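Local coordinates for protein TetR family transcriptional regulator (Clostridium perfringens, PDB 6AZH) that probably regulates transcription as a TetR-family factor, binding DNA through a helix-turn-helix domain, with a putative role in fatty acid metabolism, at residues 57-69 against 89-103. Sequence-based numbering, arbitrary orientation.
Sequences VISKGLEIWHEKL and MQFELLYENRAFFKM
With its CG set beside the backbone N and anti to the carbonyl carbon (chi1 -68°), Trp-65 swings its indole across to helix 79-96, while Phe-100, CG anti to the backbone N (chi1 174°), reaches back from helix 98-106 toward helix 50-74. Each aromatic is a knob in the other side's hole: the indole sits among Gln-90, Leu-93, Phe-100 and Phe-101, the phenyl among Ile-58, Gly-61, Leu-62 and Trp-65. One face of the indole carries a CH-pi contact, Leu-93 CD2 lying 3.6 Å from the centroid of the five-membered ring of Trp-65, almost on its normal. The Trp-65 and Phe-100 planes lie at 27°, slid so far apart that the rings barely overlap, and Phe-101 meets the indole obliquely, its CD1 4.0 Å from Trp-65 CZ2. Phe-100 CZ comes within 3.6 Å of Gly-61 CA, a close approach to bare backbone, and Leu-62 CD1 meets the rim of the same ring. At the Lys-68 end of the contact, the bent selenomethionine Met-89 lays CG 3.7 Å from Lys-68 CB and turns its methyl to the backbone of Leu-69. Asn-97, where helices 79-96 and 98-106 meet, donates ND2 to Leu-93 O at 2.9 Å, in the carbonyl plane. Helix 147-165 lies against Phe-101. The aromatic cluster thus sits within the TetR architecture, whose long helix, here 50-74, leads from the DNA-binding part into the helical C-terminal domain.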
ATOM      1  N   VAL A  57       8.310  18.397  -1.187  1.00 17.38           N
ATOM      2  CA  VAL A  57       7.977  17.661   0.034  1.00 16.30           C
ATOM      3  C   VAL A  57       8.456  16.209  -0.068  1.00 20.57           C
ATOM      4  O   VAL A  57       9.066  15.671   0.869  1.00 18.83           O
ATOM      5  CB  VAL A  57       6.463  17.731   0.325  1.00 16.07           C
ATOM      6  CG1 VAL A  57       6.103  16.834   1.502  1.00 19.03           C
ATOM      7  CG2 VAL A  57       6.004  19.192   0.603  1.00 18.77           C
ATOM      8  N   ILE A  58       8.192  15.556  -1.208  1.00 17.25           N
ATOM      9  CA  ILE A  58       8.649  14.171  -1.385  1.00 17.28           C
ATOM     10  C   ILE A  58      10.160  14.095  -1.241  1.00 18.20           C
ATOM     11  O   ILE A  58      10.694  13.232  -0.534  1.00 18.49           O
ATOM     12  CB  ILE A  58       8.215  13.613  -2.755  1.00 20.06           C
ATOM     13  CG1 ILE A  58       6.692  13.450  -2.851  1.00 17.91           C
ATOM     14  CG2 ILE A  58       8.981  12.299  -3.069  1.00 19.44           C
ATOM     15  CD1 ILE A  58       6.080  12.496  -1.840  1.00 16.94           C
ATOM     16  N   SER A  59      10.875  14.995  -1.922  1.00 17.92           N
ATOM     17  CA  SER A  59      12.333  14.921  -1.922  1.00 22.52           C
ATOM     18  C   SER A  59      12.893  15.169  -0.524  1.00 23.38           C
ATOM     19  O   SER A  59      13.706  14.386  -0.021  1.00 23.10           O
ATOM     20  CB  SER A  59      12.909  15.921  -2.925  1.00 25.73           C
ATOM     21  OG  SER A  59      14.314  15.783  -3.006  1.00 31.92           O
ATOM     22  N   LYS A  60      12.442  16.241   0.134  1.00 22.45           N
ATOM     23  CA  LYS A  60      12.904  16.513   1.493  1.00 22.33           C
ATOM     24  C   LYS A  60      12.518  15.390   2.452  1.00 21.84           C
ATOM     25  O   LYS A  60      13.345  14.949   3.265  1.00 19.73           O
ATOM     26  CB  LYS A  60      12.351  17.847   1.985  1.00 22.91           C
ATOM     27  CG  LYS A  60      12.529  18.073   3.472  1.00 25.01           C
ATOM     28  CD  LYS A  60      14.014  18.248   3.825  1.00 31.45           C
ATOM     29  CE  LYS A  60      14.669  19.344   2.962  1.00 35.14           C
ATOM     30  NZ  LYS A  60      16.158  19.419   3.136  1.00 36.80           N
ATOM     31  N   GLY A  61      11.273  14.907   2.365  1.00 17.72           N
ATOM     32  CA  GLY A  61      10.797  13.932   3.331  1.00 19.27           C
ATOM     33  C   GLY A  61      11.486  12.589   3.208  1.00 19.94           C
ATOM     34  O   GLY A  61      11.634  11.873   4.204  1.00 21.32           O
ATOM     35  N   LEU A  62      11.928  12.226   2.005  1.00 17.28           N
ATOM     36  CA  LEU A  62      12.601  10.940   1.864  1.00 18.42           C
ATOM     37  C   LEU A  62      14.066  10.995   2.276  1.00 25.42           C
ATOM     38  O   LEU A  62      14.706   9.938   2.351  1.00 23.30           O
ATOM     39  CB  LEU A  62      12.503  10.445   0.420  1.00 20.52           C
ATOM     40  CG  LEU A  62      11.531   9.337   0.019  1.00 27.45           C
ATOM     41  CD1 LEU A  62      10.629   8.804   1.155  1.00 23.50           C
ATOM     42  CD2 LEU A  62      10.732   9.784  -1.155  1.00 27.21           C
ATOM     43  N   GLU A  63      14.606  12.191   2.554  1.00 22.09           N
ATOM     44  CA  GLU A  63      16.016  12.305   2.937  1.00 25.54           C
ATOM     45  C   GLU A  63      16.333  11.464   4.166  1.00 21.92           C
ATOM     46  O   GLU A  63      17.343  10.748   4.197  1.00 24.83           O
ATOM     47  CB  GLU A  63      16.377  13.774   3.190  1.00 23.36           C
ATOM     48  CG  GLU A  63      16.391  14.595   1.920  1.00 22.40           C
ATOM     49  CD  GLU A  63      16.695  16.069   2.160  1.00 36.30           C
ATOM     50  OE1 GLU A  63      16.882  16.456   3.332  1.00 35.70           O
ATOM     51  OE2 GLU A  63      16.736  16.840   1.170  1.00 29.94           O
ATOM     52  N   ILE A  64      15.494  11.550   5.204  1.00 21.94           N
ATOM     53  CA  ILE A  64      15.769  10.806   6.427  1.00 23.57           C
ATOM     54  C   ILE A  64      15.655   9.305   6.176  1.00 23.55           C
ATOM     55  O   ILE A  64      16.349   8.515   6.819  1.00 22.61           O
ATOM     56  CB  ILE A  64      14.848  11.286   7.575  1.00 25.94           C
ATOM     57  CG1 ILE A  64      15.239  10.666   8.927  1.00 26.90           C
ATOM     58  CG2 ILE A  64      13.388  10.996   7.274  1.00 25.53           C
ATOM     59  CD1 ILE A  64      16.580  11.107   9.460  1.00 29.25           C
ATOM     60  N   TRP A  65      14.808   8.884   5.231  1.00 23.68           N
ATOM     61  CA  TRP A  65      14.709   7.459   4.909  1.00 22.87           C
ATOM     62  C   TRP A  65      16.015   6.948   4.307  1.00 23.65           C
ATOM     63  O   TRP A  65      16.563   5.929   4.751  1.00 20.60           O
ATOM     64  CB  TRP A  65      13.528   7.214   3.964  1.00 22.00           C
ATOM     65  CG  TRP A  65      12.191   7.457   4.630  1.00 21.51           C
ATOM     66  CD1 TRP A  65      11.589   8.663   4.848  1.00 24.93           C
ATOM     67  CD2 TRP A  65      11.318   6.466   5.196  1.00 22.49           C
ATOM     68  NE1 TRP A  65      10.395   8.491   5.501  1.00 17.38           N
ATOM     69  CE2 TRP A  65      10.207   7.148   5.734  1.00 27.93           C
ATOM     70  CE3 TRP A  65      11.379   5.066   5.311  1.00 25.73           C
ATOM     71  CZ2 TRP A  65       9.148   6.480   6.358  1.00 24.06           C
ATOM     72  CZ3 TRP A  65      10.328   4.404   5.933  1.00 26.53           C
ATOM     73  CH2 TRP A  65       9.233   5.110   6.451  1.00 25.34           C
ATOM     74  N   HIS A  66      16.543   7.660   3.306  1.00 23.99           N
ATOM     75  CA  HIS A  66      17.834   7.298   2.723  1.00 26.58           C
ATOM     76  C   HIS A  66      18.949   7.369   3.756  1.00 28.77           C
ATOM     77  O   HIS A  66      19.825   6.499   3.795  1.00 27.07           O
ATOM     78  CB  HIS A  66      18.175   8.226   1.556  1.00 24.78           C
ATOM     79  CG  HIS A  66      17.361   7.983   0.333  1.00 28.22           C
ATOM     80  ND1 HIS A  66      17.413   6.800  -0.365  1.00 27.64           N
ATOM     81  CD2 HIS A  66      16.485   8.778  -0.326  1.00 23.10           C
ATOM     82  CE1 HIS A  66      16.590   6.868  -1.396  1.00 27.84           C
ATOM     83  NE2 HIS A  66      16.022   8.062  -1.400  1.00 29.43           N
ATOM     84  N   GLU A  67      18.932   8.402   4.599  1.00 26.27           N
ATOM     85  CA  GLU A  67      19.987   8.567   5.594  1.00 27.16           C
ATOM     86  C   GLU A  67      20.019   7.391   6.562  1.00 26.86           C
ATOM     87  O   GLU A  67      21.080   6.805   6.819  1.00 24.10           O
ATOM     88  CB  GLU A  67      19.783   9.876   6.352  1.00 29.37           C
ATOM     89  CG  GLU A  67      20.755  10.095   7.509  1.00 35.03           C
ATOM     90  CD  GLU A  67      20.437  11.351   8.296  1.00 41.19           C
ATOM     91  OE1 GLU A  67      20.717  11.373   9.515  1.00 43.40           O
ATOM     92  OE2 GLU A  67      19.887  12.308   7.693  1.00 48.99           O
ATOM     93  N   LYS A  68      18.858   7.039   7.116  1.00 24.15           N
ATOM     94  CA  LYS A  68      18.802   5.962   8.100  1.00 26.39           C
ATOM     95  C   LYS A  68      19.072   4.603   7.474  1.00 25.47           C
ATOM     96  O   LYS A  68      19.693   3.748   8.118  1.00 22.46           O
ATOM     97  CB  LYS A  68      17.452   5.967   8.812  1.00 28.60           C
ATOM     98  CG  LYS A  68      17.267   7.161   9.725  1.00 26.36           C
ATOM     99  CD  LYS A  68      16.361   6.832  10.896  1.00 34.13           C
ATOM    100  CE  LYS A  68      16.099   8.061  11.764  1.00 36.63           C
ATOM    101  NZ  LYS A  68      17.227   8.341  12.694  1.00 42.65           N
ATOM    102  N   LEU A  69      18.638   4.385   6.228  1.00 22.45           N
ATOM    103  CA  LEU A  69      18.965   3.128   5.563  1.00 23.08           C
ATOM    104  C   LEU A  69      20.456   3.044   5.265  1.00 27.34           C
ATOM    105  O   LEU A  69      21.082   2.001   5.488  1.00 25.21           O
ATOM    106  CB  LEU A  69      18.150   2.971   4.282  1.00 24.70           C
ATOM    107  CG  LEU A  69      18.377   1.688   3.483  1.00 25.36           C
ATOM    108  CD1 LEU A  69      18.067   0.458   4.332  1.00 28.79           C
ATOM    109  CD2 LEU A  69      17.531   1.698   2.213  1.00 24.95           C
HETATM  110  N   MSE A  89      13.840   0.279  12.325  1.00 15.89           N
HETATM  111  CA  MSE A  89      13.993   1.641  11.814  1.00 20.10           C
HETATM  112  C   MSE A  89      12.768   2.070  10.982  1.00 19.69           C
HETATM  113  O   MSE A  89      12.258   3.183  11.164  1.00 19.39           O
HETATM  114  CB  MSE A  89      15.278   1.749  10.977  1.00 21.82           C
HETATM  115  CG  MSE A  89      15.558   3.127  10.348  1.00 22.00           C
HETATM  116 SE   MSE A  89      14.564   3.435   8.662  1.00 29.74          SE
HETATM  117  CE  MSE A  89      15.734   2.465   7.429  1.00 20.92           C
ATOM    118  N   GLN A  90      12.297   1.192  10.088  1.00 19.37           N
ATOM    119  CA  GLN A  90      11.232   1.584   9.155  1.00 21.74           C
ATOM    120  C   GLN A  90       9.914   1.807   9.875  1.00 18.96           C
ATOM    121  O   GLN A  90       9.189   2.762   9.573  1.00 16.86           O
ATOM    122  CB  GLN A  90      11.036   0.523   8.067  1.00 22.45           C
ATOM    123  CG  GLN A  90      12.141   0.440   7.051  1.00 22.31           C
ATOM    124  CD  GLN A  90      11.767  -0.395   5.831  1.00 22.85           C
ATOM    125  OE1 GLN A  90      12.241  -0.131   4.731  1.00 27.75           O
ATOM    126  NE2 GLN A  90      10.914  -1.397   6.023  1.00 20.15           N
ATOM    127  N   PHE A  91       9.577   0.926  10.819  1.00 18.66           N
ATOM    128  CA  PHE A  91       8.309   1.071  11.518  1.00 19.71           C
ATOM    129  C   PHE A  91       8.336   2.256  12.469  1.00 21.00           C
ATOM    130  O   PHE A  91       7.329   2.963  12.608  1.00 20.97           O
ATOM    131  CB  PHE A  91       7.964  -0.216  12.260  1.00 19.27           C
ATOM    132  CG  PHE A  91       7.469  -1.317  11.356  1.00 24.87           C
ATOM    133  CD1 PHE A  91       6.342  -1.128  10.575  1.00 23.47           C
ATOM    134  CD2 PHE A  91       8.131  -2.536  11.297  1.00 25.94           C
ATOM    135  CE1 PHE A  91       5.879  -2.127   9.744  1.00 23.74           C
ATOM    136  CE2 PHE A  91       7.677  -3.548  10.473  1.00 25.18           C
ATOM    137  CZ  PHE A  91       6.547  -3.345   9.694  1.00 24.70           C
ATOM    138  N   GLU A  92       9.492   2.519  13.100  1.00 18.07           N
ATOM    139  CA  GLU A  92       9.606   3.721  13.919  1.00 21.66           C
ATOM    140  C   GLU A  92       9.473   4.969  13.058  1.00 20.04           C
ATOM    141  O   GLU A  92       8.730   5.897  13.409  1.00 21.04           O
ATOM    142  CB  GLU A  92      10.928   3.722  14.704  1.00 22.42           C
ATOM    143  CG  GLU A  92      10.912   2.761  15.888  1.00 22.60           C
ATOM    144  CD  GLU A  92      12.248   2.641  16.594  1.00 30.49           C
ATOM    145  OE1 GLU A  92      13.217   3.297  16.165  1.00 34.78           O
ATOM    146  OE2 GLU A  92      12.328   1.871  17.579  1.00 31.80           O
ATOM    147  N   LEU A  93      10.135   4.982  11.896  1.00 19.34           N
ATOM    148  CA  LEU A  93      10.038   6.134  10.997  1.00 21.79           C
ATOM    149  C   LEU A  93       8.620   6.304  10.479  1.00 20.16           C
ATOM    150  O   LEU A  93       8.100   7.425  10.434  1.00 20.25           O
ATOM    151  CB  LEU A  93      11.012   5.986   9.827  1.00 23.37           C
ATOM    152  CG  LEU A  93      11.609   7.271   9.259  1.00 28.52           C
ATOM    153  CD1 LEU A  93      12.078   8.195  10.391  1.00 31.61           C
ATOM    154  CD2 LEU A  93      12.757   6.963   8.296  1.00 26.82           C
ATOM    155  N   LEU A  94       7.979   5.197  10.089  1.00 17.36           N
ATOM    156  CA  LEU A  94       6.582   5.245   9.668  1.00 18.63           C
ATOM    157  C   LEU A  94       5.698   5.829  10.763  1.00 21.40           C
ATOM    158  O   LEU A  94       4.869   6.701  10.504  1.00 20.12           O
ATOM    159  CB  LEU A  94       6.105   3.841   9.299  1.00 19.04           C
ATOM    160  CG  LEU A  94       4.617   3.694   9.052  1.00 19.26           C
ATOM    161  CD1 LEU A  94       4.239   4.555   7.876  1.00 21.90           C
ATOM    162  CD2 LEU A  94       4.297   2.230   8.780  1.00 18.44           C
ATOM    163  N   TYR A  95       5.860   5.347  11.996  1.00 19.81           N
ATOM    164  CA  TYR A  95       5.009   5.798  13.088  1.00 22.25           C
ATOM    165  C   TYR A  95       5.225   7.272  13.398  1.00 23.02           C
ATOM    166  O   TYR A  95       4.284   7.973  13.801  1.00 25.51           O
ATOM    167  CB  TYR A  95       5.267   4.954  14.337  1.00 24.52           C
ATOM    168  CG  TYR A  95       4.177   5.109  15.372  1.00 31.16           C
ATOM    169  CD1 TYR A  95       2.858   4.820  15.054  1.00 31.92           C
ATOM    170  CD2 TYR A  95       4.461   5.562  16.657  1.00 37.14           C
ATOM    171  CE1 TYR A  95       1.851   4.964  15.984  1.00 38.38           C
ATOM    172  CE2 TYR A  95       3.458   5.706  17.601  1.00 38.78           C
ATOM    173  CZ  TYR A  95       2.154   5.405  17.253  1.00 43.58           C
ATOM    174  OH  TYR A  95       1.138   5.542  18.169  1.00 57.98           O
ATOM    175  N   GLU A  96       6.445   7.762  13.213  1.00 19.22           N
ATOM    176  CA  GLU A  96       6.743   9.165  13.472  1.00 22.78           C
ATOM    177  C   GLU A  96       6.336  10.089  12.333  1.00 21.87           C
ATOM    178  O   GLU A  96       6.399  11.314  12.500  1.00 21.09           O
ATOM    179  CB  GLU A  96       8.237   9.330  13.746  1.00 28.10           C
ATOM    180  CG  GLU A  96       8.656   8.825  15.117  1.00 34.42           C
ATOM    181  CD  GLU A  96       7.869   9.489  16.234  1.00 42.05           C
ATOM    182  OE1 GLU A  96       7.294   8.759  17.073  1.00 48.46           O
ATOM    183  OE2 GLU A  96       7.821  10.744  16.268  1.00 48.92           O
ATOM    184  N   ASN A  97       5.927   9.550  11.188  1.00 20.12           N
ATOM    185  CA  ASN A  97       5.689  10.350   9.991  1.00 18.81           C
ATOM    186  C   ASN A  97       4.492   9.788   9.236  1.00 17.31           C
ATOM    187  O   ASN A  97       4.542   9.547   8.030  1.00 17.33           O
ATOM    188  CB  ASN A  97       6.931  10.390   9.098  1.00 22.61           C
ATOM    189  CG  ASN A  97       8.138  11.025   9.790  1.00 26.48           C
ATOM    190  OD1 ASN A  97       8.285  12.248   9.807  1.00 23.01           O
ATOM    191  ND2 ASN A  97       9.001  10.185  10.383  1.00 23.53           N
ATOM    192  N   ARG A  98       3.396   9.558   9.951  1.00 19.07           N
ATOM    193  CA  ARG A  98       2.281   8.837   9.346  1.00 21.83           C
ATOM    194  C   ARG A  98       1.619   9.652   8.248  1.00 22.66           C
ATOM    195  O   ARG A  98       1.259   9.104   7.198  1.00 19.66           O
ATOM    196  CB  ARG A  98       1.269   8.449  10.412  1.00 19.19           C
ATOM    197  CG  ARG A  98       1.607   7.112  11.076  1.00 23.46           C
ATOM    198  CD  ARG A  98       0.769   6.913  12.326  1.00 30.22           C
ATOM    199  NE  ARG A  98       1.295   7.697  13.437  1.00 33.97           N
ATOM    200  CZ  ARG A  98       0.594   8.042  14.515  1.00 44.16           C
ATOM    201  NH1 ARG A  98      -0.678   7.671  14.636  1.00 34.75           N
ATOM    202  NH2 ARG A  98       1.169   8.760  15.476  1.00 42.98           N
ATOM    203  N   ALA A  99       1.449  10.960   8.469  1.00 19.16           N
ATOM    204  CA  ALA A  99       0.834  11.798   7.442  1.00 20.46           C
ATOM    205  C   ALA A  99       1.654  11.771   6.156  1.00 19.31           C
ATOM    206  O   ALA A  99       1.106  11.590   5.057  1.00 17.93           O
ATOM    207  CB  ALA A  99       0.666  13.231   7.958  1.00 21.73           C
ATOM    208  N   PHE A 100       2.973  11.945   6.279  1.00 17.40           N
ATOM    209  CA  PHE A 100       3.851  11.908   5.113  1.00 18.60           C
ATOM    210  C   PHE A 100       3.706  10.598   4.350  1.00 18.94           C
ATOM    211  O   PHE A 100       3.620  10.593   3.114  1.00 18.10           O
ATOM    212  CB  PHE A 100       5.311  12.124   5.545  1.00 18.18           C
ATOM    213  CG  PHE A 100       6.302  11.955   4.428  1.00 18.53           C
ATOM    214  CD1 PHE A 100       6.561  12.981   3.550  1.00 19.06           C
ATOM    215  CD2 PHE A 100       6.990  10.770   4.264  1.00 19.90           C
ATOM    216  CE1 PHE A 100       7.477  12.820   2.484  1.00 22.45           C
ATOM    217  CE2 PHE A 100       7.898  10.611   3.236  1.00 20.07           C
ATOM    218  CZ  PHE A 100       8.144  11.629   2.342  1.00 20.45           C
ATOM    219  N   PHE A 101       3.681   9.472   5.065  1.00 16.68           N
ATOM    220  CA  PHE A 101       3.631   8.185   4.384  1.00 19.78           C
ATOM    221  C   PHE A 101       2.302   7.977   3.666  1.00 19.32           C
ATOM    222  O   PHE A 101       2.277   7.415   2.568  1.00 19.44           O
ATOM    223  CB  PHE A 101       3.898   7.052   5.372  1.00 19.80           C
ATOM    224  CG  PHE A 101       4.419   5.821   4.718  1.00 23.00           C
ATOM    225  CD1 PHE A 101       5.761   5.721   4.391  1.00 30.71           C
ATOM    226  CD2 PHE A 101       3.567   4.778   4.402  1.00 24.87           C
ATOM    227  CE1 PHE A 101       6.251   4.590   3.783  1.00 27.04           C
ATOM    228  CE2 PHE A 101       4.052   3.639   3.789  1.00 27.43           C
ATOM    229  CZ  PHE A 101       5.392   3.552   3.471  1.00 26.94           C
ATOM    230  N   LYS A 102       1.195   8.450   4.252  1.00 20.91           N
ATOM    231  CA  LYS A 102      -0.102   8.404   3.573  1.00 24.28           C
ATOM    232  C   LYS A 102      -0.096   9.242   2.301  1.00 22.62           C
ATOM    233  O   LYS A 102      -0.666   8.839   1.274  1.00 20.91           O
ATOM    234  CB  LYS A 102      -1.201   8.910   4.504  1.00 24.72           C
ATOM    235  CG  LYS A 102      -1.524   7.980   5.651  1.00 28.79           C
ATOM    236  CD  LYS A 102      -2.498   8.661   6.594  1.00 33.53           C
ATOM    237  CE  LYS A 102      -2.619   7.896   7.881  1.00 37.71           C
ATOM    238  NZ  LYS A 102      -3.211   8.777   8.917  1.00 37.67           N
HETATM  239  N   MSE A 103       0.487  10.437   2.371  1.00 19.03           N
HETATM  240  CA  MSE A 103       0.649  11.288   1.212  1.00 22.90           C
HETATM  241  C   MSE A 103       1.359  10.528   0.091  1.00 22.25           C
HETATM  242  O   MSE A 103       0.907  10.544  -1.058  1.00 18.31           O
HETATM  243  CB  MSE A 103       1.439  12.530   1.594  1.00 21.34           C
HETATM  244  CG  MSE A 103       2.241  13.105   0.451  1.00 27.70           C
HETATM  245 SE   MSE A 103       3.102  14.705   0.971  0.71 22.06          SE
HETATM  246  CE  MSE A 103       4.439  13.869   1.814  1.00 34.82           C
TER